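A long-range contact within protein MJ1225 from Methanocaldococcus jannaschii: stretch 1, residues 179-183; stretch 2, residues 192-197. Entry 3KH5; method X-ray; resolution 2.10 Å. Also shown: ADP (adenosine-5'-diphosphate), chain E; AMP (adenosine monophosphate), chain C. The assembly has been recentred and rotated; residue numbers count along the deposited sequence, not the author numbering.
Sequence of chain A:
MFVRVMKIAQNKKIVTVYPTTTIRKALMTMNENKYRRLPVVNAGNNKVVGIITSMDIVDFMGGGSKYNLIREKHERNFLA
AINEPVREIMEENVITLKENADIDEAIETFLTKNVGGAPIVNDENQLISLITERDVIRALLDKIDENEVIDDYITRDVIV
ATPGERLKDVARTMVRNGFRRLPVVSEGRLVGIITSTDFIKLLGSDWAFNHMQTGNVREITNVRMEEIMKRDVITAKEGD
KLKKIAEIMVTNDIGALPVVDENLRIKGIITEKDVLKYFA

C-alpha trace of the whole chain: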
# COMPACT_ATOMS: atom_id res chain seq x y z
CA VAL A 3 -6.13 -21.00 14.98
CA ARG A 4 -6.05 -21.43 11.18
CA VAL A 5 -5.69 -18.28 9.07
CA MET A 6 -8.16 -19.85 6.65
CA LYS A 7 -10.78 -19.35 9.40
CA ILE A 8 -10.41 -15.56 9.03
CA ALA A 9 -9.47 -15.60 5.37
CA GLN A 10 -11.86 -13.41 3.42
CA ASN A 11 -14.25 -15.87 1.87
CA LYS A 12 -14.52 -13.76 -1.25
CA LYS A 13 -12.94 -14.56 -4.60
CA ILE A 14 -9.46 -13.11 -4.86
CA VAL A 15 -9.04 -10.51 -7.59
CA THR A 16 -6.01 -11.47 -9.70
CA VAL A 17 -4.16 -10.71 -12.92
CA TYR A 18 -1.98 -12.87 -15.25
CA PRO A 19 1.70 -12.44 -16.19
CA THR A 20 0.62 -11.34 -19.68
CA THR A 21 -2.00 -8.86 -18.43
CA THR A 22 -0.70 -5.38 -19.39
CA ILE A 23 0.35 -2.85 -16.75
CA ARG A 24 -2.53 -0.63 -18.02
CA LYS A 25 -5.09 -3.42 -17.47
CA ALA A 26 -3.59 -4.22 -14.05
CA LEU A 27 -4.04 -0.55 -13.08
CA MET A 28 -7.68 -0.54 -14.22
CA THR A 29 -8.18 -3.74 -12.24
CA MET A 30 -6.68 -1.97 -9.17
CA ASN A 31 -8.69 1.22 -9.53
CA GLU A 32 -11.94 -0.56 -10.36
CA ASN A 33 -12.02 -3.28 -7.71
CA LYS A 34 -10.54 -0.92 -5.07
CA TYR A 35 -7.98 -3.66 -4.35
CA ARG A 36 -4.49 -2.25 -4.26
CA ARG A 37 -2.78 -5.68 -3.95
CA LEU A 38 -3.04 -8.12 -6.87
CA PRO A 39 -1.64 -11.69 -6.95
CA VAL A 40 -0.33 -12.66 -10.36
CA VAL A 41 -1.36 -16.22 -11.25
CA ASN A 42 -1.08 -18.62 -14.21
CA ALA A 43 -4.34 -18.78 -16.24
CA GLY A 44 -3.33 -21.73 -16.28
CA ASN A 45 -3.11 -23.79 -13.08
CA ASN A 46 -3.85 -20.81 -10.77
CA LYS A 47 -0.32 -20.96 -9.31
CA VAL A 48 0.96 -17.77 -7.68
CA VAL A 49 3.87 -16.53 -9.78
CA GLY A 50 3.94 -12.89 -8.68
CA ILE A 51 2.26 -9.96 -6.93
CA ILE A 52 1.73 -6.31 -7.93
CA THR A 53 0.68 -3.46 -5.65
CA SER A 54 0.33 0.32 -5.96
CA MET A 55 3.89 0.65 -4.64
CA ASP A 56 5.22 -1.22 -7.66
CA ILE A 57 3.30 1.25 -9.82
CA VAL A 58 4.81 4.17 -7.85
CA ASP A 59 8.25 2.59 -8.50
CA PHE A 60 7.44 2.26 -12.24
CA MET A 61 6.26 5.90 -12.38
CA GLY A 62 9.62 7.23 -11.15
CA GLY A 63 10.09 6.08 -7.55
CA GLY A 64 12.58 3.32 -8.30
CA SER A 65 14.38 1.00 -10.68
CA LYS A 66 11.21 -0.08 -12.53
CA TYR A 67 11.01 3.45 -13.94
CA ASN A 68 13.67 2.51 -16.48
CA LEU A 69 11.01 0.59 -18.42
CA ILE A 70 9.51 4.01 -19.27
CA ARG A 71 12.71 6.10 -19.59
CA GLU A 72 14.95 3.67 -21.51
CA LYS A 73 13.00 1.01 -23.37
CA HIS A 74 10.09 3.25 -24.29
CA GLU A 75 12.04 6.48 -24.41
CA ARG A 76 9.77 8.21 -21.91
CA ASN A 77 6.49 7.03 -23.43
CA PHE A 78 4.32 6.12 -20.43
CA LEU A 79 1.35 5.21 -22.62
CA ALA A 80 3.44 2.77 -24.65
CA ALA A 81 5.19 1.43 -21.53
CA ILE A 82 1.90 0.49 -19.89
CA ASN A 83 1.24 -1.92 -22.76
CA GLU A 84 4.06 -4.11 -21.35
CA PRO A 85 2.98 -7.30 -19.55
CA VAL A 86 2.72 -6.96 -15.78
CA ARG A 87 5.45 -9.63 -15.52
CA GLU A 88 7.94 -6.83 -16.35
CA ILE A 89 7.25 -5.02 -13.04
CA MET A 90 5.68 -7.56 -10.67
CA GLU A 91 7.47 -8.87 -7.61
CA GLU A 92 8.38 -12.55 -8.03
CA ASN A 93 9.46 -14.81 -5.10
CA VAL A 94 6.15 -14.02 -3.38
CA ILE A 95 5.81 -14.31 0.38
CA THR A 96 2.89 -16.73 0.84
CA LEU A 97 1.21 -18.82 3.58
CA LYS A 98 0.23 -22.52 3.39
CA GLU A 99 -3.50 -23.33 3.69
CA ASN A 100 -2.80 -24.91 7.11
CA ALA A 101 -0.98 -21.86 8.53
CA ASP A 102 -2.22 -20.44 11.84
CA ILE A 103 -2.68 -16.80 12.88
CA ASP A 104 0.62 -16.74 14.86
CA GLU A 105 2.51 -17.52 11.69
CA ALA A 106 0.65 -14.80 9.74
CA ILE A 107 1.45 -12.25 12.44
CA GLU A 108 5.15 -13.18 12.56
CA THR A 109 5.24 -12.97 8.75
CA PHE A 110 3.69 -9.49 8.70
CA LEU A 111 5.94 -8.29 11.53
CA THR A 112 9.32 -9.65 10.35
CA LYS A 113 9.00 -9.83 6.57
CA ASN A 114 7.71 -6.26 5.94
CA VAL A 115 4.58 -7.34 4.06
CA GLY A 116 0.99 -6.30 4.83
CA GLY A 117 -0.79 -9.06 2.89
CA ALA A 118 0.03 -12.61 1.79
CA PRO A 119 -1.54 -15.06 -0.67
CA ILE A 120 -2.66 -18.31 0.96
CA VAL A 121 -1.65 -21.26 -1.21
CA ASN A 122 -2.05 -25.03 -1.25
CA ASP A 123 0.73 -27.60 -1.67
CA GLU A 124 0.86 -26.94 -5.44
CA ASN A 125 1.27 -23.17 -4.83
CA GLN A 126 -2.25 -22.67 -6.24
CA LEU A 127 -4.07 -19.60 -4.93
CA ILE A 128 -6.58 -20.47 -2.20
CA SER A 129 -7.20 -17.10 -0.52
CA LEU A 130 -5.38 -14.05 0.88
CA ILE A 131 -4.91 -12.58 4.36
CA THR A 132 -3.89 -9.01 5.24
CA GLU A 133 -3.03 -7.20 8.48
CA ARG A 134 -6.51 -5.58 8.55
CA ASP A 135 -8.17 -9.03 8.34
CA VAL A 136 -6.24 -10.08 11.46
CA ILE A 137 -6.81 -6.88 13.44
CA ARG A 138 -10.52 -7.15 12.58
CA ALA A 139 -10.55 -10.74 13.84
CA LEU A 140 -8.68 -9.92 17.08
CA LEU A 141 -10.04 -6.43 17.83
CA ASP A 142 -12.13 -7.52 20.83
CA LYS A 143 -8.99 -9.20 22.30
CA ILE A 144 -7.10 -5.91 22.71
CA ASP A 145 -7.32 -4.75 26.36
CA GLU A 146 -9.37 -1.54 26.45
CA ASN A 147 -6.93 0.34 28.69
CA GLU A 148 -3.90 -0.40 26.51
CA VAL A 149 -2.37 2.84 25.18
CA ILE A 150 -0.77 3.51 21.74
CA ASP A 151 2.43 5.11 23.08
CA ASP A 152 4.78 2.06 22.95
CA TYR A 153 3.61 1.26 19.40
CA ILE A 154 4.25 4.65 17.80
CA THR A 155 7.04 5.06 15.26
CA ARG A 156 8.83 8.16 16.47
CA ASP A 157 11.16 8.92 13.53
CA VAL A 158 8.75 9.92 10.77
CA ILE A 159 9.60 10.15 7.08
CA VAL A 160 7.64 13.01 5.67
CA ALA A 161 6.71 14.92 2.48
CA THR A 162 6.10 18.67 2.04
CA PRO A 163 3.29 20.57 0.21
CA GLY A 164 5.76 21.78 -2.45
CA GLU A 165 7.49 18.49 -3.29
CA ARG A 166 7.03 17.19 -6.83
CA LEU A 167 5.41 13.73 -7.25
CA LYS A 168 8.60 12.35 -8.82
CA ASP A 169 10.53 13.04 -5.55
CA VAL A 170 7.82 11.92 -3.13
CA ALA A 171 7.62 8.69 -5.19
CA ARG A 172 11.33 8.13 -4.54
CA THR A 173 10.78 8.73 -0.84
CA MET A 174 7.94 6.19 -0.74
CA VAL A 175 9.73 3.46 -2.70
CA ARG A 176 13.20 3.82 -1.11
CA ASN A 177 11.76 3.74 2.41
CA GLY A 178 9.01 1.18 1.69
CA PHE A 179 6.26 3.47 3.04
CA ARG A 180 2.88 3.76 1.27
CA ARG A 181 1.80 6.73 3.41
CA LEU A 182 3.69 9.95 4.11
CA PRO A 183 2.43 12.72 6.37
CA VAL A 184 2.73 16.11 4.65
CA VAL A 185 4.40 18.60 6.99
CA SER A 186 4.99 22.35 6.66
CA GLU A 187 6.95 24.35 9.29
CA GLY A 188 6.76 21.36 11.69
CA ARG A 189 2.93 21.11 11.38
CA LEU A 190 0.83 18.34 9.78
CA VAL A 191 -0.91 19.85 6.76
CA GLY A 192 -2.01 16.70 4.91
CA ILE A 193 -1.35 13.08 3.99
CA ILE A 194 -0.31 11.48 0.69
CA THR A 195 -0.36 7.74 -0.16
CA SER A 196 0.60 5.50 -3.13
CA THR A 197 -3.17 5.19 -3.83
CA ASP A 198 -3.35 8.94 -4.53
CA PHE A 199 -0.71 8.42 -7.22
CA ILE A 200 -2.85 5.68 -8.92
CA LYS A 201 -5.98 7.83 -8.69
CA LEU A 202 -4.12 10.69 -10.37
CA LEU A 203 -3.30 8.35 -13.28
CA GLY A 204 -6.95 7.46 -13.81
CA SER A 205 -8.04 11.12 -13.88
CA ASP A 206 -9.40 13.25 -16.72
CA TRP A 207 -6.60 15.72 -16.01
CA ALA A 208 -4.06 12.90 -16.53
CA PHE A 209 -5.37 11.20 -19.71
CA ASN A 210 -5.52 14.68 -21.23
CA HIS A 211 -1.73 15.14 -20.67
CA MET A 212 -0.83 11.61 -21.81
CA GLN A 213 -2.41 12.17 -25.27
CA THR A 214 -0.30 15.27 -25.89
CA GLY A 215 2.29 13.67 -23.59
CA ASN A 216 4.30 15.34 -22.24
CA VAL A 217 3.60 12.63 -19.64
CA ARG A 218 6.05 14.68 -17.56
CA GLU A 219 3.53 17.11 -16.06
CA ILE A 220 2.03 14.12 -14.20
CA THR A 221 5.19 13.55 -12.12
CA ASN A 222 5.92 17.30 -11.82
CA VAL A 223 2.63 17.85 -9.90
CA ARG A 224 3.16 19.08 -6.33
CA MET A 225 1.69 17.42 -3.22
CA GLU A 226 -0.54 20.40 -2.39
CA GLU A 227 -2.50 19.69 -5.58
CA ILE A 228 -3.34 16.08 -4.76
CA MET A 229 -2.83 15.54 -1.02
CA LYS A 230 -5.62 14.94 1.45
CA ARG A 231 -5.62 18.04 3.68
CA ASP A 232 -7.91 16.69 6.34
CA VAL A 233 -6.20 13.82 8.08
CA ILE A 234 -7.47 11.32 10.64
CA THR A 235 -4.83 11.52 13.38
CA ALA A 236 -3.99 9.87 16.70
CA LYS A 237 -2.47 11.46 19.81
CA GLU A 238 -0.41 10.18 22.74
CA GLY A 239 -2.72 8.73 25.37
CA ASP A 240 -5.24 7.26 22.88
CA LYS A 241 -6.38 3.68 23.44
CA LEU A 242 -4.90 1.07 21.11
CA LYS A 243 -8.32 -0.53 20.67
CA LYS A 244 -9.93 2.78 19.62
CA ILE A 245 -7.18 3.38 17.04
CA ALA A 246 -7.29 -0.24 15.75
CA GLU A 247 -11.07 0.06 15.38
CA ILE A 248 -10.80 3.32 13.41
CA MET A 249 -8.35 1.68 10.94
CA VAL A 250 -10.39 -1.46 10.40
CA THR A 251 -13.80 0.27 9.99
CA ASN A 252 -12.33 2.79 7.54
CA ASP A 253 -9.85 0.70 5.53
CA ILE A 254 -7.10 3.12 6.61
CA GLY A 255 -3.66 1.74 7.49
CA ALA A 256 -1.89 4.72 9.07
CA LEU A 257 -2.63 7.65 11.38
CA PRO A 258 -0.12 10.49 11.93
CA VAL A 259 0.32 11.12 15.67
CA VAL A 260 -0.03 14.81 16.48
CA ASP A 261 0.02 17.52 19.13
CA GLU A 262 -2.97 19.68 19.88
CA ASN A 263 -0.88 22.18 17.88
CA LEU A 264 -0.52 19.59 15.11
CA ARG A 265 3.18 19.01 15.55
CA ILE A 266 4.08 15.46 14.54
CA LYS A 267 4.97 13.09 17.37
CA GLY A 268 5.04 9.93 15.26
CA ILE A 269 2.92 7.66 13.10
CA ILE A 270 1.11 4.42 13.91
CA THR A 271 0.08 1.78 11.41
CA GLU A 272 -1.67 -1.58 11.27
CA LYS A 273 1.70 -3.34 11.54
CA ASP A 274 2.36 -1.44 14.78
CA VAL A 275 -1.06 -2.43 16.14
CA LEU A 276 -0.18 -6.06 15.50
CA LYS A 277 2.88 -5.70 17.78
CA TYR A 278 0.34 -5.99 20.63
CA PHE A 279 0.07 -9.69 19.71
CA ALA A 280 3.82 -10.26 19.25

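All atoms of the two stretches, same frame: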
# COMPACT_ATOMS: atom_id res chain seq x y z
N PHE A 179 7.44 2.92 2.37
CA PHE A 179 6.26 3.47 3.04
C PHE A 179 5.21 3.95 2.05
O PHE A 179 5.48 4.85 1.25
CB PHE A 179 6.62 4.66 3.95
CG PHE A 179 7.66 4.35 4.99
CD1 PHE A 179 7.67 3.13 5.67
CD2 PHE A 179 8.62 5.30 5.32
CE1 PHE A 179 8.63 2.85 6.63
CE2 PHE A 179 9.59 5.03 6.29
CZ PHE A 179 9.59 3.81 6.95
N ARG A 180 4.02 3.36 2.12
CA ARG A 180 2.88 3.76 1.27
C ARG A 180 2.29 5.11 1.66
O ARG A 180 1.71 5.79 0.82
CB ARG A 180 1.76 2.72 1.33
CG ARG A 180 2.10 1.39 0.68
CD ARG A 180 1.13 0.30 1.13
NE ARG A 180 -0.27 0.67 0.92
CZ ARG A 180 -1.30 -0.13 1.18
NH1 ARG A 180 -1.10 -1.36 1.65
NH2 ARG A 180 -2.54 0.29 0.97
N ARG A 181 2.42 5.49 2.93
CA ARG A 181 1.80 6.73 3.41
C ARG A 181 2.81 7.68 4.08
O ARG A 181 3.55 7.30 5.00
CB ARG A 181 0.59 6.47 4.33
CG ARG A 181 0.28 4.98 4.58
CD ARG A 181 -0.90 4.30 3.87
NE ARG A 181 -0.81 2.97 4.45
CZ ARG A 181 -1.61 1.91 4.29
NH1 ARG A 181 -2.73 1.92 3.52
NH2 ARG A 181 -1.26 0.78 4.97
N LEU A 182 2.84 8.91 3.58
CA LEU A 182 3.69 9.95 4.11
C LEU A 182 2.83 11.09 4.64
O LEU A 182 1.98 11.61 3.91
CB LEU A 182 4.66 10.46 3.04
CG LEU A 182 5.61 9.46 2.36
CD1 LEU A 182 6.44 10.15 1.29
CD2 LEU A 182 6.52 8.74 3.35
N PRO A 183 3.04 11.48 5.91
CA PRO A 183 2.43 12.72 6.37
C PRO A 183 3.03 13.90 5.61
O PRO A 183 4.23 13.88 5.29
CB PRO A 183 2.83 12.78 7.85
CG PRO A 183 3.19 11.37 8.22
CD PRO A 183 3.76 10.77 6.98
N GLY A 192 -1.37 17.68 5.78
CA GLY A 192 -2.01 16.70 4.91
C GLY A 192 -1.41 15.31 5.00
O GLY A 192 -0.53 15.05 5.82
N ILE A 193 -1.91 14.42 4.15
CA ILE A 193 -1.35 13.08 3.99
C ILE A 193 -1.39 12.71 2.51
O ILE A 193 -2.30 13.12 1.78
CB ILE A 193 -2.10 12.03 4.87
CG1 ILE A 193 -1.30 10.72 4.99
CG2 ILE A 193 -3.53 11.79 4.36
CD1 ILE A 193 -1.76 9.79 6.12
N ILE A 194 -0.39 11.95 2.06
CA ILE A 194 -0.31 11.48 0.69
C ILE A 194 0.06 9.99 0.71
O ILE A 194 0.94 9.59 1.49
CB ILE A 194 0.70 12.34 -0.14
CG1 ILE A 194 0.58 12.04 -1.64
CG2 ILE A 194 2.14 12.17 0.35
CD1 ILE A 194 -0.60 12.71 -2.32
N THR A 195 -0.62 9.18 -0.10
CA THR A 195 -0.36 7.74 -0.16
C THR A 195 -0.14 7.27 -1.61
O THR A 195 -0.45 8.01 -2.54
CB THR A 195 -1.49 6.89 0.51
OG1 THR A 195 -2.63 6.81 -0.35
CG2 THR A 195 -1.90 7.48 1.87
N SER A 196 0.38 6.06 -1.79
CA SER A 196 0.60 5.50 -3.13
C SER A 196 -0.70 5.41 -3.95
O SER A 196 -0.67 5.51 -5.18
CB SER A 196 1.27 4.13 -3.05
OG SER A 196 0.47 3.20 -2.33
N THR A 197 -1.82 5.24 -3.25
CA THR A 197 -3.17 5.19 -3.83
C THR A 197 -3.54 6.49 -4.55
O THR A 197 -4.14 6.47 -5.64
CB THR A 197 -4.22 4.86 -2.72
OG1 THR A 197 -4.12 3.47 -2.36
CG2 THR A 197 -5.64 5.14 -3.17
PB ADP E . 2.78 1.86 5.42
O1B ADP E . 1.34 1.48 5.44
O2B ADP E . 3.00 3.48 5.28
O3B ADP E . 3.60 1.21 4.18
PA ADP E . 3.88 -0.07 7.26
O1A ADP E . 2.83 -0.79 8.00
O2A ADP E . 4.44 -0.86 5.97
O3A ADP E . 3.47 1.43 6.79
O5' ADP E . 5.08 0.35 8.21
C5' ADP E . 6.01 -0.59 8.79
C4' ADP E . 6.72 0.17 9.95
O4' ADP E . 7.24 1.43 9.40
C3' ADP E . 5.75 0.55 11.09
O3' ADP E . 6.44 0.49 12.34
C2' ADP E . 5.35 1.99 10.77
O2' ADP E . 5.03 2.73 11.96
C1' ADP E . 6.61 2.55 10.09
N9 ADP E . 6.25 3.66 9.13
C8 ADP E . 5.23 3.68 8.27
N7 ADP E . 5.23 4.84 7.60
C5 ADP E . 6.25 5.56 8.04
C6 ADP E . 6.74 6.83 7.72
N6 ADP E . 6.15 7.58 6.79
N1 ADP E . 7.83 7.27 8.37
C2 ADP E . 8.42 6.53 9.30
N3 ADP E . 7.98 5.32 9.62
C4 ADP E . 6.90 4.81 9.01
P AMP C . -4.61 3.97 1.42
O1P AMP C . -5.35 2.80 0.87
O2P AMP C . -3.14 4.08 0.77
O3P AMP C . -4.37 3.85 3.01
O5' AMP C . -5.33 5.38 1.14
C5' AMP C . -6.64 5.50 0.53
C4' AMP C . -7.14 6.94 0.67
O4' AMP C . -7.22 7.18 2.11
C3' AMP C . -6.05 7.87 0.11
O3' AMP C . -6.65 8.98 -0.60
C2' AMP C . -5.34 8.38 1.36
O2' AMP C . -4.86 9.71 1.16
C1' AMP C . -6.46 8.36 2.41
N9 AMP C . -5.95 8.25 3.80
C8 AMP C . -5.07 7.35 4.26
N7 AMP C . -4.85 7.56 5.56
C5 AMP C . -5.59 8.60 5.92
C6 AMP C . -5.78 9.27 7.13
N6 AMP C . -5.12 8.88 8.22
N1 AMP C . -6.63 10.31 7.16
C2 AMP C . -7.29 10.71 6.08
N3 AMP C . -7.13 10.09 4.92
C4 AMP C . -6.30 9.04 4.81
O HOH W 1 -1.30 2.99 -0.20

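The strongest polar links between the two stretches run through the backbone. Leu182 and Ile194 form the hydrogen-bonded pair of an antiparallel ladder: Leu182 N donates to Ile194 O at 2.9 Å, and Ile194 N returns the bond to Leu182 O at 3.0 Å, both nearly straight. Two residues along each stretch, Ser196 N donates to Arg180 O at 2.9 Å, but at a more bent 137°, where the second strand gives way to a helix. Arg180 O also lies 3.0 Å from Thr195 CA, a CA-H...O contact.

Charge gathers where the strands meet two nucleotides. Arg181, long and cationic, spans both: its NH1 donates to AMP O3P at 2.6 Å, while its NE and NH2 donate to ADP O1B at 2.8 and 2.7 Å. Its backbone takes part as well, Arg181 N donating to ADP O2B (3.1 Å) and Arg181 O accepting from ADP N6 (3.2 Å). Across the ladder, the short hydroxyl side chain of Thr195 serves two purposes. Its OG1 donates to AMP O2P at 3.0 Å and accepts a weak capping bond from Thr197 N at 3.4 Å, engaging an amide at the start of the helix. A water joins the stretches beside this phosphate, 2.8 Å from both Arg180 NE, which donates to it, and Ser196 OG.

Apolar packing fills in around these bonds. Arg181 and Thr195 face each other as a non-hydrogen-bonded pair, so their CA atoms come within 4.3 Å and the aliphatic Arg181 CB meets Thr195 CG2 at 3.6 Å. Pro183 and Ile193 share that face; proline, lacking an amide hydrogen, suits a non-hydrogen-bonded position. On the other face, Leu182 CB approaches Ile194 CG2 at 4.1 Å, both buried. Phe179 does not touch the second stretch; its ring lies against the ADP adenine, with CD2 3.4 Å from ADP C6.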